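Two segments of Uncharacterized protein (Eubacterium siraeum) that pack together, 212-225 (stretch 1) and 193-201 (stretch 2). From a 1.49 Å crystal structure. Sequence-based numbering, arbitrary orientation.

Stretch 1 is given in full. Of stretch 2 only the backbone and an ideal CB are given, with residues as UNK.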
# COMPACT_ATOMS: atom_id res chain seq x y z
N ARG A 212 -2.04 7.41 -25.36
CA ARG A 212 -3.23 7.99 -24.73
C ARG A 212 -3.01 8.19 -23.24
O ARG A 212 -3.55 9.13 -22.65
CB ARG A 212 -4.47 7.15 -24.96
CG ARG A 212 -4.91 7.04 -26.40
CD ARG A 212 -5.79 5.86 -26.65
NE ARG A 212 -7.02 5.93 -25.89
CZ ARG A 212 -7.93 4.96 -25.82
NH1 ARG A 212 -7.75 3.79 -26.45
NH2 ARG A 212 -9.03 5.15 -25.10
N ILE A 213 -2.23 7.29 -22.62
CA ILE A 213 -1.93 7.40 -21.20
C ILE A 213 -1.01 8.57 -20.94
O ILE A 213 -1.26 9.40 -20.06
CB ILE A 213 -1.29 6.07 -20.66
CG1 ILE A 213 -2.28 4.92 -20.73
CG2 ILE A 213 -0.78 6.24 -19.25
CD1 ILE A 213 -3.48 5.03 -19.83
N LYS A 214 0.06 8.68 -21.75
CA LYS A 214 1.04 9.75 -21.57
C LYS A 214 0.42 11.12 -21.78
O LYS A 214 0.82 12.10 -21.14
CB LYS A 214 2.25 9.54 -22.53
CG LYS A 214 3.38 10.56 -22.44
CD LYS A 214 4.34 10.37 -23.60
CE LYS A 214 5.35 11.51 -23.66
NZ LYS A 214 6.09 11.65 -22.37
N ASN A 215 -0.58 11.17 -22.64
CA ASN A 215 -1.22 12.43 -23.00
C ASN A 215 -2.30 12.89 -22.04
O ASN A 215 -2.84 13.98 -22.24
CB ASN A 215 -1.77 12.34 -24.42
CG ASN A 215 -0.65 12.24 -25.47
OD1 ASN A 215 0.49 12.65 -25.24
ND2 ASN A 215 -1.00 11.71 -26.63
N ASP A 216 -2.55 12.12 -20.98
CA ASP A 216 -3.59 12.50 -19.99
C ASP A 216 -3.06 12.26 -18.55
O ASP A 216 -3.49 11.39 -17.82
CB ASP A 216 -4.88 11.75 -20.32
CG ASP A 216 -6.14 12.44 -19.77
OD1 ASP A 216 -6.03 13.42 -18.98
OD2 ASP A 216 -7.25 12.00 -20.14
N PRO A 217 -2.05 13.03 -18.16
CA PRO A 217 -1.44 12.84 -16.87
C PRO A 217 -2.36 13.09 -15.68
O PRO A 217 -3.32 13.85 -15.76
CB PRO A 217 -0.26 13.80 -16.84
CG PRO A 217 -0.42 14.68 -17.98
CD PRO A 217 -1.42 14.12 -18.93
N ASP A 218 -2.04 12.41 -14.59
CA ASP A 218 -2.68 12.66 -13.31
C ASP A 218 -2.10 13.89 -12.63
O ASP A 218 -0.97 14.32 -12.90
CB ASP A 218 -2.43 11.49 -12.36
CG ASP A 218 -3.29 10.27 -12.68
OD1 ASP A 218 -4.50 10.28 -12.33
OD2 ASP A 218 -2.71 9.25 -13.18
N THR A 219 -2.85 14.37 -11.65
CA THR A 219 -2.32 15.27 -10.66
C THR A 219 -2.13 14.40 -9.43
O THR A 219 -3.07 13.72 -8.99
CB THR A 219 -3.33 16.38 -10.31
OG1 THR A 219 -3.57 17.18 -11.48
CG2 THR A 219 -2.79 17.24 -9.17
N PHE A 220 -0.93 14.39 -8.89
CA PHE A 220 -0.61 13.64 -7.72
C PHE A 220 -0.57 14.54 -6.50
O PHE A 220 0.29 15.41 -6.39
CB PHE A 220 0.75 12.99 -7.94
CG PHE A 220 1.17 12.04 -6.87
CD1 PHE A 220 0.75 10.72 -6.90
CD2 PHE A 220 2.01 12.46 -5.86
CE1 PHE A 220 1.20 9.81 -5.92
CE2 PHE A 220 2.47 11.58 -4.90
CZ PHE A 220 2.06 10.26 -4.91
N THR A 221 -1.46 14.28 -5.55
CA THR A 221 -1.55 15.10 -4.35
C THR A 221 -1.18 14.27 -3.16
O THR A 221 -1.73 13.17 -2.96
CB THR A 221 -2.98 15.63 -4.18
OG1 THR A 221 -3.35 16.34 -5.37
CG2 THR A 221 -3.07 16.53 -2.96
N TYR A 222 -0.25 14.79 -2.36
CA TYR A 222 0.17 14.09 -1.14
C TYR A 222 0.15 15.04 0.05
O TYR A 222 -0.14 16.23 -0.09
CB TYR A 222 1.51 13.41 -1.31
CG TYR A 222 2.73 14.30 -1.46
CD1 TYR A 222 3.06 14.86 -2.68
CD2 TYR A 222 3.57 14.53 -0.37
CE1 TYR A 222 4.20 15.64 -2.82
CE2 TYR A 222 4.71 15.30 -0.48
CZ TYR A 222 5.03 15.86 -1.72
OH TYR A 222 6.17 16.65 -1.88
N TYR A 223 0.39 14.49 1.23
CA TYR A 223 0.08 15.17 2.47
C TYR A 223 1.14 14.90 3.52
O TYR A 223 1.50 13.74 3.78
CB TYR A 223 -1.30 14.68 3.03
CG TYR A 223 -2.38 14.64 1.98
CD1 TYR A 223 -3.13 15.75 1.64
CD2 TYR A 223 -2.61 13.45 1.28
CE1 TYR A 223 -4.11 15.67 0.64
CE2 TYR A 223 -3.57 13.36 0.31
CZ TYR A 223 -4.30 14.45 -0.03
OH TYR A 223 -5.22 14.29 -1.04
N ILE A 224 1.63 15.97 4.13
CA ILE A 224 2.67 15.84 5.15
C ILE A 224 2.02 16.02 6.52
O ILE A 224 1.36 17.04 6.78
CB ILE A 224 3.76 16.92 4.90
CG1 ILE A 224 4.37 16.77 3.49
CG2 ILE A 224 4.84 16.85 5.98
CD1 ILE A 224 5.29 17.90 3.13
N PRO A 225 2.23 15.07 7.42
CA PRO A 225 1.53 15.15 8.70
C PRO A 225 2.09 16.21 9.61
O PRO A 225 3.23 16.66 9.45
CB PRO A 225 1.77 13.75 9.31
CG PRO A 225 3.07 13.28 8.71
CD PRO A 225 3.07 13.85 7.29
N UNK A 193 -0.71 20.00 2.35
CA UNK A 193 -0.97 19.42 1.06
C UNK A 193 0.09 19.88 0.07
O UNK A 193 0.44 21.08 0.01
CB UNK A 193 -2.37 19.79 0.57
N UNK A 194 0.60 18.92 -0.70
CA UNK A 194 1.57 19.16 -1.74
C UNK A 194 1.06 18.52 -3.05
O UNK A 194 0.42 17.49 -3.05
CB UNK A 194 2.94 18.60 -1.34
N UNK A 195 1.43 19.12 -4.17
CA UNK A 195 0.91 18.71 -5.46
C UNK A 195 2.01 18.57 -6.50
O UNK A 195 2.90 19.44 -6.59
CB UNK A 195 -0.14 19.71 -5.94
N UNK A 196 1.94 17.47 -7.24
CA UNK A 196 2.83 17.22 -8.38
C UNK A 196 1.94 17.10 -9.60
O UNK A 196 1.14 16.15 -9.72
CB UNK A 196 3.69 15.97 -8.18
N UNK A 197 2.11 18.02 -10.54
CA UNK A 197 1.35 18.00 -11.77
C UNK A 197 2.10 17.18 -12.82
O UNK A 197 3.31 16.96 -12.71
CB UNK A 197 1.09 19.42 -12.27
N UNK A 198 1.35 16.70 -13.80
CA UNK A 198 1.93 16.00 -14.94
C UNK A 198 2.51 14.64 -14.60
O UNK A 198 3.52 14.22 -15.18
CB UNK A 198 3.02 16.87 -15.57
N UNK A 199 1.85 13.91 -13.70
CA UNK A 199 2.30 12.58 -13.33
C UNK A 199 1.75 11.52 -14.27
O UNK A 199 0.55 11.30 -14.37
CB UNK A 199 1.89 12.27 -11.89
N UNK A 200 2.64 10.85 -14.98
CA UNK A 200 2.28 9.69 -15.78
C UNK A 200 2.97 8.51 -15.11
O UNK A 200 4.22 8.43 -15.06
CB UNK A 200 2.69 9.84 -17.25
N UNK A 201 2.17 7.60 -14.60
CA UNK A 201 2.67 6.51 -13.80
C UNK A 201 2.96 5.24 -14.60
O UNK A 201 3.17 5.29 -15.83
CB UNK A 201 1.66 6.20 -12.69

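The two backbones run antiparallel as neighbouring strands, so the side chains of 193-196 alternate between the face carrying T221 and Y223 and the face carrying F220 and Y222.

Position 193 sits opposite Y223, its CB on the T221 and Y223 face, 4.2 Å from Y223 CD1 and 4.9 Å from T221 CG2. A modest beta-branched residue suits an extended backbone here, though a larger one could also lie along the tyrosine. The residue is T193: its CG2 meets T221 CG2 at 3.6 Å, and its OG1 comes to the edge of the Y223 ring, 3.6 Å from CD1.

At 194 both the backbone N and O are tied to Y222, N to Y222 O and O to Y222 N, each 2.9 Å. The ideal CB lies 3.5 Å from Y222 CZ, so CB already packs on the tyrosine ring. Beyond it the side chain may leave, so one with an aliphatic start and almost any tip would suit; Leu, Met, Gln, Glu or Lys all seem plausible. The residue is E194. Its CB stands over the ring face, 3.6 Å from the centroid of Y222, in a CH-pi contact; CG touches I224 CD1 at 3.8 Å, and the carboxylate leads away from stretch 1.

Position 195 returns to the other face, with CB 4.7 Å from T221 OG1 and 4.9 Å from T219 CG2. A methyl and a hydroxyl are on offer: Thr can answer both, Ser or Val one of them. T195 places CG2 3.5 Å from T219 CG2, while its OG1 and T221 OG1, 4.3 Å apart, share a water at 2.7 Å from each.

Position 196 pairs with F220 through two 2.8 Å hydrogen bonds, its N to F220 O and its O to F220 N. Its CB points to the face where the rings of F220 and Y222 leave an apolar space between them, fit for Ile, Val or Leu. I196 sends CD1 there, 4.1 Å from F220 CD2 and 4.0 Å from Y222 CE1.

At 197 CB points away, but T219 OG1 is 5.2 Å from it, within reach of a polar side chain that curls back. E197 does so: T219 OG1 donates to its OE1 at 2.7 Å.

Position 198 has phi/psi of 70/38. Positive phi favours glycine, and it is G198, with CA 3.6 Å from P217 CB. The register slips by one here, a beta bulge.

Past the bulge, position 199 pairs with D218: the N of 199 bonds D218 O at 3.0 Å, and the O of 199 accepts from D218 N at 2.8 Å. The ideal CB of 199 is 4.2 Å from F220 CB, inviting a large apolar side chain, aliphatic or aromatic. F199 brings CD2 3.8 Å from F220 CD1, the rings oblique at 74°.

At 200 CB points sideways, 4.6 Å from K214 CA and 5.0 Å from P217 CB, so a compact aliphatic can fill the space. V200 sets CG2 3.8 Å from P217 CB and CG1 4.2 Å from I213 CG2.

At 201 an ideal CB would lie sideways, 5.4 Å from D218 OD2, and stretch 1 sets little demand, so many residues would suit; it is G201.

Stretch 2 (193-201) TETIEGFVG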
# COMPACT_ATOMS: atom_id res chain seq x y z
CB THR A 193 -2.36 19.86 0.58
OG1 THR A 193 -3.36 19.29 1.45
CG2 THR A 193 -2.63 19.34 -0.81
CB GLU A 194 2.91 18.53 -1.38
CG GLU A 194 3.53 19.05 -0.09
CD GLU A 194 4.08 20.47 -0.15
OE1 GLU A 194 4.24 21.03 -1.25
OE2 GLU A 194 4.39 21.03 0.93
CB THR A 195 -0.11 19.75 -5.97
OG1 THR A 195 -1.14 19.97 -4.99
CG2 THR A 195 -0.73 19.31 -7.23
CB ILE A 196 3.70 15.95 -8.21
CG1 ILE A 196 4.57 16.07 -6.94
CG2 ILE A 196 4.56 15.69 -9.45
CD1 ILE A 196 5.29 14.81 -6.53
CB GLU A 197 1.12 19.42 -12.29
CG GLU A 197 0.34 20.31 -11.34
CD GLU A 197 -1.14 19.95 -11.23
OE1 GLU A 197 -1.60 19.03 -11.96
OE2 GLU A 197 -1.85 20.58 -10.39
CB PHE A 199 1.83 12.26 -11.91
CG PHE A 199 2.12 10.85 -11.44
CD1 PHE A 199 3.35 10.23 -11.67
CD2 PHE A 199 1.18 10.17 -10.67
CE1 PHE A 199 3.60 8.94 -11.20
CE2 PHE A 199 1.43 8.89 -10.21
CZ PHE A 199 2.64 8.28 -10.47
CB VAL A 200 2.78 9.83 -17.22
CG1 VAL A 200 2.50 8.56 -18.01
CG2 VAL A 200 2.15 11.02 -17.91
O HOH W 1 -3.65 19.07 -5.35
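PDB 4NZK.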